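Local coordinates for Rho GTPase activating protein 15 (Homo sapiens, PDB 3BYI) that switches off Rho-type GTPases, Rac1 among them, by stimulating hydrolysis of their bound GTP to GDP through its RhoGAP domain, at residues G94-K97 with M98-E102. Numbering follows the deposited sequence.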
loop_
_atom_site.group_PDB
_atom_site.type_symbol
_atom_site.label_atom_id
_atom_site.label_comp_id
_atom_site.label_asym_id
_atom_site.label_seq_id
_atom_site.Cartn_x
_atom_site.Cartn_y
_atom_site.Cartn_z
ATOM N N GLY A 94 1.342 -5.617 8.196
ATOM C CA GLY A 94 2.735 -5.183 8.151
ATOM C C GLY A 94 3.460 -5.554 6.871
ATOM O O GLY A 94 4.223 -4.773 6.342
ATOM N N ALA A 95 3.187 -6.738 6.360
ATOM C CA ALA A 95 3.812 -7.219 5.140
ATOM C C ALA A 95 3.249 -6.481 3.936
ATOM O O ALA A 95 3.991 -6.125 3.020
ATOM C CB ALA A 95 3.636 -8.786 5.014
ATOM N N LEU A 96 1.951 -6.201 3.940
ATOM C CA LEU A 96 1.345 -5.382 2.881
ATOM C C LEU A 96 2.000 -4.007 2.839
ATOM O O LEU A 96 2.451 -3.573 1.787
ATOM C CB LEU A 96 -0.159 -5.201 3.089
ATOM C CG LEU A 96 -0.913 -4.619 1.886
ATOM C CD1 LEU A 96 -0.564 -5.451 0.646
ATOM C CD2 LEU A 96 -2.491 -4.580 2.129
ATOM N N LYS A 97 2.107 -3.351 3.991
ATOM C CA LYS A 97 2.702 -2.027 4.044
ATOM C C LYS A 97 4.159 -2.035 3.628
ATOM O O LYS A 97 4.617 -1.119 2.953
ATOM C CB LYS A 97 2.567 -1.426 5.447
ATOM C CG LYS A 97 1.134 -0.999 5.826
ATOM C CD LYS A 97 1.118 -0.309 7.183
ATOM C CE LYS A 97 1.511 -1.232 8.341
ATOM N NZ LYS A 97 1.419 -0.509 9.617
ATOM N N MET A 98 4.881 -3.062 4.063
ATOM C CA MET A 98 6.289 -3.255 3.686
ATOM C C MET A 98 6.455 -3.399 2.169
ATOM O O MET A 98 7.441 -2.915 1.614
ATOM C CB MET A 98 6.885 -4.501 4.383
ATOM C CG MET A 98 8.331 -4.741 4.046
ATOM S SD MET A 98 9.139 -6.091 4.925
ATOM C CE MET A 98 9.392 -5.263 6.513
ATOM N N PHE A 99 5.509 -4.076 1.525
ATOM C CA PHE A 99 5.491 -4.208 0.071
ATOM C C PHE A 99 5.429 -2.832 -0.558
ATOM O O PHE A 99 6.254 -2.491 -1.399
ATOM C CB PHE A 99 4.322 -5.096 -0.399
ATOM C CG PHE A 99 4.156 -5.140 -1.903
ATOM C CD1 PHE A 99 4.959 -5.981 -2.679
ATOM C CD2 PHE A 99 3.215 -4.330 -2.537
ATOM C CE1 PHE A 99 4.818 -6.013 -4.021
ATOM C CE2 PHE A 99 3.079 -4.334 -3.926
ATOM C CZ PHE A 99 3.841 -5.180 -4.665
ATOM N N PHE A 100 4.485 -2.010 -0.114
ATOM C CA PHE A 100 4.358 -0.671 -0.675
ATOM C C PHE A 100 5.560 0.235 -0.371
ATOM O O PHE A 100 5.985 1.040 -1.218
ATOM C CB PHE A 100 3.067 -0.028 -0.227
ATOM C CG PHE A 100 1.861 -0.587 -0.921
ATOM C CD1 PHE A 100 0.968 -1.411 -0.240
ATOM C CD2 PHE A 100 1.643 -0.319 -2.261
ATOM C CE1 PHE A 100 -0.126 -1.945 -0.892
ATOM C CE2 PHE A 100 0.540 -0.816 -2.911
ATOM C CZ PHE A 100 -0.348 -1.632 -2.231
ATOM N N ARG A 101 6.135 0.073 0.826
ATOM C CA ARG A 101 7.319 0.842 1.215
ATOM C C ARG A 101 8.558 0.431 0.421
ATOM O O ARG A 101 9.432 1.250 0.218
ATOM C CB ARG A 101 7.617 0.733 2.735
ATOM C CG ARG A 101 6.709 1.602 3.624
ATOM C CD ARG A 101 6.698 1.138 5.111
ATOM N NE ARG A 101 5.581 1.760 5.838
ATOM C CZ ARG A 101 5.024 1.301 6.966
ATOM N NH1 ARG A 101 5.463 0.206 7.575
ATOM N NH2 ARG A 101 4.008 1.965 7.509
ATOM N N GLU A 102 8.619 -0.828 -0.010
ATOM C CA GLU A 102 9.816 -1.349 -0.696
ATOM C C GLU A 102 9.738 -1.186 -2.218
ATOM O O GLU A 102 10.702 -1.424 -2.872
ATOM C CB GLU A 102 10.098 -2.813 -0.260
ATOM C CG GLU A 102 11.541 -3.215 -0.473
ATOM C CD GLU A 102 11.895 -4.530 0.153
ATOM O OE1 GLU A 102 11.202 -4.971 1.089
ATOM O OE2 GLU A 102 12.880 -5.134 -0.317
#
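Arg101 lies back along Lys97, one turn earlier in the same helix, with the CB of Lys97 over one face of its guanidinium group, 3.9 Å above the plane. An extended chain from CG to NE carries the group there, while Arg101 NH2 passes the aliphatic CD of Lys97 at 3.7 Å. The two cationic ends, Lys97 NZ and Arg101 NH2, stand 4.2 Å apart. This like-charge proximity is probably eased by separate acceptors: the lysine ammonium donates to the backbone carbonyl of Tyr57, and the arginine makes a weak hydrogen bond to Thr178 OG1. Long, flexible basic chains suit this place because their methylenes can pack together while their ends seek different partners.

Beneath them the main chain satisfies itself by i to i+4 alpha-helical bonds. Met98 N donates to Gly94 O at 2.9 Å, Phe99 N to Ala95 O and Phe100 N to Leu96 O. Arg101 N takes Lys97 O, and Glu102 N carries the ladder on to Met98 O.

On the apolar side Leu96 and Phe100 point the same way, and Leu96 CD1 meets Phe100 CE1 at 3.9 Å; with CG anti to its backbone N (chi1 -168°), the leucine swings its branch toward the ring. Phe99 CD2 sits over the centre of one face of that ring. Cutting Phe100 back to an alanine is likely to leave Leu96 CD1 and Phe99 CD2 without their aromatic neighbour and open a gap toward Val39 and Leu179.

Within the all-helical RhoGAP domain, helix 89-102 packs Ala95 and Met98 on helix 63-74, where Glu102 also salt-bridges Arg70. Leu96 and Phe99 meet helix 37-49, Lys97 meets helix 168-180, and Phe100 touches both; the side chain of Lys97 lies about 6 Å from that of Arg58, the predicted arginine finger.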